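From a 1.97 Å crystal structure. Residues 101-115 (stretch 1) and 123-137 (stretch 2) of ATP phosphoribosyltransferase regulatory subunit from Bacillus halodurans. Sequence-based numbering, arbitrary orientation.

Stretch 1 (101-115) AYPLRLAYQSNVYRA
Stretch 2, residues 123-137: PAEFEQLGVELIGDG

The apolar contacts of this antiparallel strand pair (104-113 against 125-134, N-to-C directions 145° apart, axes 4.4 Å at closest) are divided between the two sheet faces. On the face carrying Leu104, Leu106, Tyr108, Ser110 and Val112, Val112 (chi1 m) packs CG2 3.4 Å from CE1 of Phe126 (chi1 60°, chi2 79°), whose ring lies with one face over Val112 O. On the opposite face, Ala107 CB meets Val131 CG1 (chi1 m) at 4.1 Å, across a non-hydrogen-bonded pair whose CA atoms are also 4.1 Å apart.

Tyr108 (chi1 59°, chi2 -88°) folds across the partner strand. Gly130 CA sits 4.0 Å from the centroid of the Tyr108 ring, 27° off its normal, a CH-pi contact over the face. Gly130 is nearly fully extended (phi/psi -179/-168), and an ideal CB there would fall 2.7 Å from Tyr108 OH, a clash. A similar contact closes the far end: after the cis peptide Tyr102-Pro103, the Tyr102 ring (chi1 -72°, chi2 146°) covers Gly135 CA, 4.3 Å from its centroid, while Tyr102 CE2 touches Ile134 CG2 at 3.6 Å. Gly135, at 94/14, has backbone angles that by themselves call for glycine. Pro103 CB also reaches Leu133 CD1 (chi1 t, chi2 p) at 4.1 Å.

The backbone ladder fixes the register, with paired residue numbers summing to 238. Leu104-Ile134, Leu106-Glu132, Tyr108-Gly130, Ser110-Gln128 and Val112-Phe126 each exchange two N-H...O bonds, from 2.7 Å (Gln128 N to Ser110 O) to 3.2 Å (Gly130 N to Tyr108 O). Arg114 N to Ala124 O, 2.9 Å and 163°, extends the ladder beyond the strands. Between these pairs, CA-H...O contacts such as Val131 CA to Leu106 O, 3.2 Å, line the narrow sites.

Polar side chains finish the contact. Gln109 (chi1 t, chi2 t) donates NE2 to Glu127 OE2 (chi1 t, chi2 t) at 2.9 Å and 163°, a diagonal bond on the Ala107 face. Asn111 ND2 to Glu125 OE2 is equally short, 2.9 Å, but its 116° angle makes it weak. On the Tyr108 face, Gln128 NE2 donates to Tyr108 OH at 3.0 Å; that hydroxyl donates to water 1 at 2.5 Å, which donates to Glu132 OE2 at 2.6 Å. Water 2 accepts from Arg114 NH2 at 2.7 Å and donates to Gln128 OE1 at 3.1 Å. The Arg114 guanidinium (chi1 m, chi2 m, chi3 t) presents one face to Phe126 CZ, and NH1 bonds Tyr113 O at 2.9 Å.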

ATOM      1  N   ALA B 101     -10.294  21.765  12.682  1.00 51.64           N
ATOM      2  CA  ALA B 101     -10.879  22.897  11.973  1.00 54.12           C
ATOM      3  C   ALA B 101     -10.373  23.014  10.540  1.00 54.52           C
ATOM      4  O   ALA B 101      -9.217  22.688  10.245  1.00 42.26           O
ATOM      5  CB  ALA B 101     -10.618  24.202  12.735  1.00 51.23           C
ATOM      6  N   TYR B 102     -11.249  23.483   9.652  1.00 55.82           N
ATOM      7  CA  TYR B 102     -10.873  23.726   8.264  1.00 50.27           C
ATOM      8  C   TYR B 102      -9.900  24.900   8.216  1.00 48.02           C
ATOM      9  O   TYR B 102      -9.905  25.737   9.117  1.00 47.22           O
ATOM     10  CB  TYR B 102     -12.108  24.025   7.409  1.00 46.31           C
ATOM     11  CG  TYR B 102     -13.005  22.829   7.142  1.00 48.43           C
ATOM     12  CD1 TYR B 102     -14.384  22.986   7.032  1.00 48.04           C
ATOM     13  CD2 TYR B 102     -12.476  21.542   6.992  1.00 46.63           C
ATOM     14  CE1 TYR B 102     -15.222  21.905   6.782  1.00 46.07           C
ATOM     15  CE2 TYR B 102     -13.316  20.442   6.741  1.00 42.83           C
ATOM     16  CZ  TYR B 102     -14.691  20.638   6.636  1.00 48.52           C
ATOM     17  OH  TYR B 102     -15.540  19.576   6.384  1.00 44.88           O
ATOM     18  N   PRO B 103      -9.054  24.961   7.170  1.00 41.91           N
ATOM     19  CA  PRO B 103      -8.979  23.974   6.087  1.00 40.08           C
ATOM     20  C   PRO B 103      -8.095  22.774   6.423  1.00 38.35           C
ATOM     21  O   PRO B 103      -7.124  22.889   7.177  1.00 36.86           O
ATOM     22  CB  PRO B 103      -8.339  24.763   4.935  1.00 39.34           C
ATOM     23  CG  PRO B 103      -8.155  26.169   5.431  1.00 43.68           C
ATOM     24  CD  PRO B 103      -8.153  26.093   6.916  1.00 45.97           C
ATOM     25  N   LEU B 104      -8.430  21.631   5.841  1.00 38.07           N
ATOM     26  CA  LEU B 104      -7.636  20.425   5.996  1.00 37.03           C
ATOM     27  C   LEU B 104      -6.928  20.078   4.696  1.00 34.40           C
ATOM     28  O   LEU B 104      -7.499  20.194   3.602  1.00 33.25           O
ATOM     29  CB  LEU B 104      -8.528  19.267   6.419  1.00 40.26           C
ATOM     30  CG  LEU B 104      -8.985  19.340   7.872  1.00 47.47           C
ATOM     31  CD1 LEU B 104     -10.219  18.478   8.085  1.00 42.26           C
ATOM     32  CD2 LEU B 104      -7.835  18.913   8.781  1.00 49.18           C
ATOM     33  N   ARG B 105      -5.673  19.671   4.830  1.00 32.91           N
ATOM     34  CA  ARG B 105      -4.846  19.283   3.700  1.00 32.85           C
ATOM     35  C   ARG B 105      -4.395  17.848   3.925  1.00 37.50           C
ATOM     36  O   ARG B 105      -3.551  17.563   4.787  1.00 34.70           O
ATOM     37  CB  ARG B 105      -3.646  20.219   3.569  1.00 34.49           C
ATOM     38  CG  ARG B 105      -4.012  21.593   2.999  1.00 36.54           C
ATOM     39  CD  ARG B 105      -2.868  22.561   3.073  1.00 31.55           C
ATOM     40  NE  ARG B 105      -3.167  23.759   2.305  1.00 30.44           N
ATOM     41  CZ  ARG B 105      -3.867  24.788   2.772  1.00 37.21           C
ATOM     42  NH1 ARG B 105      -4.344  24.767   4.012  1.00 31.83           N
ATOM     43  NH2 ARG B 105      -4.104  25.832   1.988  1.00 34.31           N
ATOM     44  N   LEU B 106      -4.985  16.943   3.161  1.00 32.15           N
ATOM     45  CA  LEU B 106      -4.765  15.526   3.356  1.00 31.32           C
ATOM     46  C   LEU B 106      -4.297  14.915   2.049  1.00 34.02           C
ATOM     47  O   LEU B 106      -4.571  15.456   0.970  1.00 29.13           O
ATOM     48  CB  LEU B 106      -6.048  14.865   3.853  1.00 34.11           C
ATOM     49  CG  LEU B 106      -6.546  15.340   5.226  1.00 34.33           C
ATOM     50  CD1 LEU B 106      -7.973  14.905   5.471  1.00 32.57           C
ATOM     51  CD2 LEU B 106      -5.670  14.814   6.345  1.00 32.27           C
ATOM     52  N   ALA B 107      -3.590  13.793   2.152  1.00 26.98           N
ATOM     53  CA  ALA B 107      -2.968  13.160   0.991  1.00 28.61           C
ATOM     54  C   ALA B 107      -3.064  11.651   1.113  1.00 32.69           C
ATOM     55  O   ALA B 107      -3.326  11.120   2.198  1.00 32.59           O
ATOM     56  CB  ALA B 107      -1.473  13.563   0.854  1.00 28.28           C
ATOM     57  N   TYR B 108      -2.865  10.951  -0.000  1.00 33.19           N
ATOM     58  CA  TYR B 108      -2.939   9.496   0.026  1.00 31.70           C
ATOM     59  C   TYR B 108      -2.081   8.903  -1.076  1.00 32.57           C
ATOM     60  O   TYR B 108      -1.750   9.575  -2.043  1.00 30.29           O
ATOM     61  CB  TYR B 108      -4.387   9.036  -0.160  1.00 28.59           C
ATOM     62  CG  TYR B 108      -4.981   9.524  -1.466  1.00 31.91           C
ATOM     63  CD1 TYR B 108      -5.606  10.760  -1.545  1.00 27.72           C
ATOM     64  CD2 TYR B 108      -4.883   8.762  -2.629  1.00 29.82           C
ATOM     65  CE1 TYR B 108      -6.152  11.226  -2.750  1.00 30.55           C
ATOM     66  CE2 TYR B 108      -5.416   9.217  -3.841  1.00 31.55           C
ATOM     67  CZ  TYR B 108      -6.055  10.447  -3.894  1.00 34.74           C
ATOM     68  OH  TYR B 108      -6.575  10.902  -5.097  1.00 31.57           O
ATOM     69  N   GLN B 109      -1.712   7.639  -0.901  1.00 23.76           N
ATOM     70  CA  GLN B 109      -1.142   6.844  -1.969  1.00 27.96           C
ATOM     71  C   GLN B 109      -1.758   5.462  -1.757  1.00 34.39           C
ATOM     72  O   GLN B 109      -1.428   4.760  -0.797  1.00 30.64           O
ATOM     73  CB  GLN B 109       0.384   6.801  -1.855  1.00 28.88           C
ATOM     74  CG  GLN B 109       1.057   5.978  -2.923  1.00 29.56           C
ATOM     75  CD  GLN B 109       2.575   5.910  -2.747  1.00 42.38           C
ATOM     76  OE1 GLN B 109       3.181   6.806  -2.157  1.00 36.86           O
ATOM     77  NE2 GLN B 109       3.191   4.848  -3.279  1.00 35.10           N
ATOM     78  N   SER B 110      -2.688   5.091  -2.626  1.00 32.36           N
ATOM     79  CA  SER B 110      -3.534   3.941  -2.351  1.00 34.67           C
ATOM     80  C   SER B 110      -3.976   3.229  -3.609  1.00 29.89           C
ATOM     81  O   SER B 110      -4.175   3.851  -4.659  1.00 34.43           O
ATOM     82  CB  SER B 110      -4.799   4.385  -1.603  1.00 42.02           C
ATOM     83  OG  SER B 110      -4.488   5.106  -0.427  1.00 46.41           O
ATOM     84  N   ASN B 111      -4.182   1.924  -3.487  1.00 27.71           N
ATOM     85  CA  ASN B 111      -4.860   1.183  -4.543  1.00 27.36           C
ATOM     86  C   ASN B 111      -6.355   1.448  -4.498  1.00 29.86           C
ATOM     87  O   ASN B 111      -6.982   1.394  -3.435  1.00 32.77           O
ATOM     88  CB  ASN B 111      -4.612  -0.311  -4.398  1.00 25.52           C
ATOM     89  CG  ASN B 111      -3.172  -0.692  -4.664  1.00 37.29           C
ATOM     90  OD1 ASN B 111      -2.403   0.080  -5.227  1.00 39.29           O
ATOM     91  ND2 ASN B 111      -2.805  -1.894  -4.261  1.00 42.53           N
ATOM     92  N   VAL B 112      -6.923   1.730  -5.662  1.00 28.53           N
ATOM     93  CA  VAL B 112      -8.371   1.818  -5.807  1.00 24.02           C
ATOM     94  C   VAL B 112      -8.822   0.779  -6.825  1.00 32.01           C
ATOM     95  O   VAL B 112      -7.992   0.161  -7.510  1.00 32.20           O
ATOM     96  CB  VAL B 112      -8.816   3.247  -6.229  1.00 28.95           C
ATOM     97  CG1 VAL B 112      -8.468   4.239  -5.124  1.00 30.12           C
ATOM     98  CG2 VAL B 112      -8.129   3.648  -7.512  1.00 31.57           C
ATOM     99  N   TYR B 113     -10.132   0.579  -6.920  1.00 29.63           N
ATOM    100  CA  TYR B 113     -10.654  -0.616  -7.562  1.00 31.76           C
ATOM    101  C   TYR B 113     -11.806  -0.294  -8.504  1.00 32.99           C
ATOM    102  O   TYR B 113     -12.565   0.646  -8.287  1.00 32.40           O
ATOM    103  CB  TYR B 113     -11.099  -1.644  -6.505  1.00 30.77           C
ATOM    104  CG  TYR B 113     -10.015  -2.019  -5.502  1.00 30.89           C
ATOM    105  CD1 TYR B 113      -9.194  -3.125  -5.706  1.00 29.96           C
ATOM    106  CD2 TYR B 113      -9.804  -1.251  -4.369  1.00 25.79           C
ATOM    107  CE1 TYR B 113      -8.200  -3.466  -4.791  1.00 27.40           C
ATOM    108  CE2 TYR B 113      -8.824  -1.577  -3.445  1.00 29.05           C
ATOM    109  CZ  TYR B 113      -8.024  -2.686  -3.662  1.00 30.54           C
ATOM    110  OH  TYR B 113      -7.036  -2.987  -2.754  1.00 30.03           O
ATOM    111  N   ARG B 114     -11.911  -1.088  -9.559  1.00 34.26           N
ATOM    112  CA  ARG B 114     -12.971  -0.960 -10.547  1.00 34.89           C
ATOM    113  C   ARG B 114     -13.630  -2.319 -10.721  1.00 40.95           C
ATOM    114  O   ARG B 114     -13.003  -3.360 -10.484  1.00 41.23           O
ATOM    115  CB  ARG B 114     -12.390  -0.510 -11.882  1.00 39.07           C
ATOM    116  CG  ARG B 114     -11.741   0.842 -11.848  1.00 38.93           C
ATOM    117  CD  ARG B 114     -12.792   1.913 -11.731  1.00 41.36           C
ATOM    118  NE  ARG B 114     -12.198   3.244 -11.701  1.00 47.70           N
ATOM    119  CZ  ARG B 114     -11.906   3.888 -10.582  1.00 41.83           C
ATOM    120  NH1 ARG B 114     -12.153   3.308  -9.415  1.00 37.53           N
ATOM    121  NH2 ARG B 114     -11.363   5.094 -10.628  1.00 34.29           N
ATOM    122  N   ALA B 115     -14.894  -2.319 -11.138  1.00 39.48           N
ATOM    123  CA  ALA B 115     -15.589  -3.573 -11.395  1.00 42.86           C
ATOM    124  C   ALA B 115     -14.828  -4.339 -12.479  1.00 44.87           C
ATOM    125  O   ALA B 115     -14.289  -3.734 -13.405  1.00 44.58           O
ATOM    126  CB  ALA B 115     -17.034  -3.307 -11.824  1.00 43.45           C
ATOM    127  N   PRO B 123      -7.212  -2.904 -15.950  1.00 64.13           N
ATOM    128  CA  PRO B 123      -6.985  -3.387 -14.585  1.00 55.73           C
ATOM    129  C   PRO B 123      -8.124  -2.991 -13.648  1.00 51.05           C
ATOM    130  O   PRO B 123      -8.645  -1.878 -13.732  1.00 42.41           O
ATOM    131  CB  PRO B 123      -5.691  -2.678 -14.178  1.00 59.61           C
ATOM    132  CG  PRO B 123      -5.659  -1.450 -15.013  1.00 64.09           C
ATOM    133  CD  PRO B 123      -6.251  -1.852 -16.328  1.00 65.13           C
ATOM    134  N   ALA B 124      -8.516  -3.908 -12.774  1.00 46.51           N
ATOM    135  CA  ALA B 124      -9.564  -3.633 -11.804  1.00 38.07           C
ATOM    136  C   ALA B 124      -8.966  -3.140 -10.479  1.00 39.32           C
ATOM    137  O   ALA B 124      -9.685  -2.914  -9.508  1.00 38.35           O
ATOM    138  CB  ALA B 124     -10.387  -4.870 -11.579  1.00 40.46           C
ATOM    139  N   GLU B 125      -7.644  -3.007 -10.442  1.00 32.82           N
ATOM    140  CA  GLU B 125      -6.942  -2.528  -9.251  1.00 34.81           C
ATOM    141  C   GLU B 125      -5.733  -1.727  -9.699  1.00 33.15           C
ATOM    142  O   GLU B 125      -4.923  -2.227 -10.472  1.00 32.93           O
ATOM    143  CB  GLU B 125      -6.457  -3.700  -8.365  1.00 26.37           C
ATOM    144  CG  GLU B 125      -5.629  -3.197  -7.193  1.00 29.68           C
ATOM    145  CD  GLU B 125      -5.114  -4.305  -6.259  1.00 34.83           C
ATOM    146  OE1 GLU B 125      -5.222  -5.501  -6.602  1.00 36.01           O
ATOM    147  OE2 GLU B 125      -4.600  -3.969  -5.177  1.00 39.20           O
ATOM    148  N   PHE B 126      -5.596  -0.493  -9.225  1.00 30.90           N
ATOM    149  CA  PHE B 126      -4.450   0.327  -9.632  1.00 32.16           C
ATOM    150  C   PHE B 126      -4.150   1.392  -8.591  1.00 26.17           C
ATOM    151  O   PHE B 126      -5.028   1.806  -7.850  1.00 29.72           O
ATOM    152  CB  PHE B 126      -4.679   0.968 -11.018  1.00 30.94           C
ATOM    153  CG  PHE B 126      -5.880   1.863 -11.080  1.00 35.97           C
ATOM    154  CD1 PHE B 126      -5.824   3.154 -10.580  1.00 35.66           C
ATOM    155  CD2 PHE B 126      -7.066   1.416 -11.633  1.00 37.79           C
ATOM    156  CE1 PHE B 126      -6.942   3.991 -10.638  1.00 40.80           C
ATOM    157  CE2 PHE B 126      -8.180   2.237 -11.694  1.00 43.48           C
ATOM    158  CZ  PHE B 126      -8.120   3.527 -11.195  1.00 41.50           C
ATOM    159  N   GLU B 127      -2.899   1.818  -8.534  1.00 23.08           N
ATOM    160  CA  GLU B 127      -2.452   2.739  -7.490  1.00 30.51           C
ATOM    161  C   GLU B 127      -2.696   4.201  -7.883  1.00 31.87           C
ATOM    162  O   GLU B 127      -2.438   4.612  -9.011  1.00 26.91           O
ATOM    163  CB  GLU B 127      -0.962   2.507  -7.177  1.00 30.32           C
ATOM    164  CG  GLU B 127      -0.474   3.210  -5.935  1.00 30.97           C
ATOM    165  CD  GLU B 127       0.896   2.730  -5.484  1.00 40.41           C
ATOM    166  OE1 GLU B 127       1.630   2.141  -6.310  1.00 39.07           O
ATOM    167  OE2 GLU B 127       1.238   2.955  -4.299  1.00 35.31           O
ATOM    168  N   GLN B 128      -3.231   4.971  -6.946  1.00 33.92           N
ATOM    169  CA  GLN B 128      -3.498   6.373  -7.197  1.00 33.88           C
ATOM    170  C   GLN B 128      -2.935   7.194  -6.056  1.00 32.77           C
ATOM    171  O   GLN B 128      -2.973   6.778  -4.889  1.00 33.16           O
ATOM    172  CB  GLN B 128      -4.997   6.602  -7.329  1.00 31.03           C
ATOM    173  CG  GLN B 128      -5.376   8.009  -7.722  1.00 36.31           C
ATOM    174  CD  GLN B 128      -6.868   8.125  -7.967  1.00 45.50           C
ATOM    175  OE1 GLN B 128      -7.422   7.430  -8.822  1.00 45.63           O
ATOM    176  NE2 GLN B 128      -7.532   8.984  -7.192  1.00 44.65           N
ATOM    177  N   LEU B 129      -2.413   8.362  -6.397  1.00 29.71           N
ATOM    178  CA  LEU B 129      -1.826   9.241  -5.401  1.00 31.22           C
ATOM    179  C   LEU B 129      -2.383  10.658  -5.606  1.00 30.38           C
ATOM    180  O   LEU B 129      -2.609  11.092  -6.735  1.00 32.26           O
ATOM    181  CB  LEU B 129      -0.297   9.162  -5.531  1.00 31.34           C
ATOM    182  CG  LEU B 129       0.703  10.090  -4.862  1.00 39.24           C
ATOM    183  CD1 LEU B 129       2.092   9.452  -4.978  1.00 38.86           C
ATOM    184  CD2 LEU B 129       0.698  11.457  -5.539  1.00 43.06           C
ATOM    185  N   GLY B 130      -2.652  11.369  -4.520  1.00 31.09           N
ATOM    186  CA  GLY B 130      -3.226  12.694  -4.655  1.00 27.16           C
ATOM    187  C   GLY B 130      -3.445  13.378  -3.325  1.00 33.52           C
ATOM    188  O   GLY B 130      -2.960  12.907  -2.288  1.00 31.64           O
ATOM    189  N   VAL B 131      -4.187  14.486  -3.370  1.00 29.62           N
ATOM    190  CA  VAL B 131      -4.451  15.334  -2.206  1.00 28.11           C
ATOM    191  C   VAL B 131      -5.880  15.842  -2.240  1.00 33.93           C
ATOM    192  O   VAL B 131      -6.500  15.929  -3.314  1.00 29.25           O
ATOM    193  CB  VAL B 131      -3.538  16.589  -2.194  1.00 29.92           C
ATOM    194  CG1 VAL B 131      -2.066  16.199  -2.277  1.00 27.53           C
ATOM    195  CG2 VAL B 131      -3.897  17.535  -3.355  1.00 30.36           C
ATOM    196  N   GLU B 132      -6.397  16.183  -1.058  1.00 30.40           N
ATOM    197  CA  GLU B 132      -7.664  16.898  -0.927  1.00 34.11           C
ATOM    198  C   GLU B 132      -7.378  18.124  -0.069  1.00 33.86           C
ATOM    199  O   GLU B 132      -6.701  18.024   0.960  1.00 29.91           O
ATOM    200  CB  GLU B 132      -8.717  16.031  -0.219  1.00 26.79           C
ATOM    201  CG  GLU B 132      -8.840  14.621  -0.771  1.00 30.59           C
ATOM    202  CD  GLU B 132      -9.335  14.593  -2.207  1.00 37.90           C
ATOM    203  OE1 GLU B 132      -9.837  15.628  -2.701  1.00 32.71           O
ATOM    204  OE2 GLU B 132      -9.219  13.526  -2.845  1.00 33.52           O
ATOM    205  N   LEU B 133      -7.873  19.273  -0.502  1.00 29.93           N
ATOM    206  CA  LEU B 133      -7.766  20.500   0.266  1.00 27.99           C
ATOM    207  C   LEU B 133      -9.196  20.948   0.543  1.00 32.26           C
ATOM    208  O   LEU B 133      -9.920  21.361  -0.359  1.00 31.78           O
ATOM    209  CB  LEU B 133      -6.977  21.560  -0.504  1.00 29.33           C
ATOM    210  CG  LEU B 133      -7.165  23.038  -0.119  1.00 38.71           C
ATOM    211  CD1 LEU B 133      -6.946  23.271   1.365  1.00 34.44           C
ATOM    212  CD2 LEU B 133      -6.227  23.917  -0.935  1.00 41.43           C
ATOM    213  N   ILE B 134      -9.617  20.814   1.793  1.00 34.54           N
ATOM    214  CA  ILE B 134     -11.035  20.891   2.115  1.00 33.44           C
ATOM    215  C   ILE B 134     -11.341  22.084   3.000  1.00 32.43           C
ATOM    216  O   ILE B 134     -10.682  22.300   4.008  1.00 36.85           O
ATOM    217  CB  ILE B 134     -11.514  19.623   2.833  1.00 31.28           C
ATOM    218  CG1 ILE B 134     -11.277  18.394   1.951  1.00 35.01           C
ATOM    219  CG2 ILE B 134     -13.001  19.743   3.190  1.00 26.31           C
ATOM    220  CD1 ILE B 134     -11.204  17.109   2.749  1.00 35.31           C
ATOM    221  N   GLY B 135     -12.336  22.867   2.605  1.00 32.46           N
ATOM    222  CA  GLY B 135     -12.771  23.994   3.414  1.00 35.79           C
ATOM    223  C   GLY B 135     -12.139  25.328   3.060  1.00 38.92           C
ATOM    224  O   GLY B 135     -12.231  26.273   3.834  1.00 41.88           O
ATOM    225  N   ASP B 136     -11.496  25.413   1.904  1.00 35.19           N
ATOM    226  CA  ASP B 136     -10.890  26.673   1.457  1.00 36.35           C
ATOM    227  C   ASP B 136     -11.382  26.963   0.048  1.00 38.94           C
ATOM    228  O   ASP B 136     -11.020  26.278  -0.913  1.00 39.29           O
ATOM    229  CB  ASP B 136      -9.361  26.603   1.530  1.00 31.61           C
ATOM    230  CG  ASP B 136      -8.674  27.900   1.100  1.00 38.18           C
ATOM    231  OD1 ASP B 136      -9.312  28.771   0.471  1.00 39.42           O
ATOM    232  OD2 ASP B 136      -7.472  28.049   1.400  1.00 39.91           O
ATOM    233  N   GLY B 137     -12.243  27.970  -0.063  1.00 37.78           N
ATOM    234  CA  GLY B 137     -12.882  28.282  -1.329  1.00 42.27           C
ATOM    235  C   GLY B 137     -12.200  29.340  -2.174  1.00 41.82           C
ATOM    236  O   GLY B 137     -12.766  29.774  -3.181  1.00 38.54           O
TER
HETATM  237  O   HOH W   1      -7.879  13.073  -5.073  1.00 31.74           O
HETATM  238  O   HOH W   2     -10.390   6.581  -8.598  1.00 41.82           O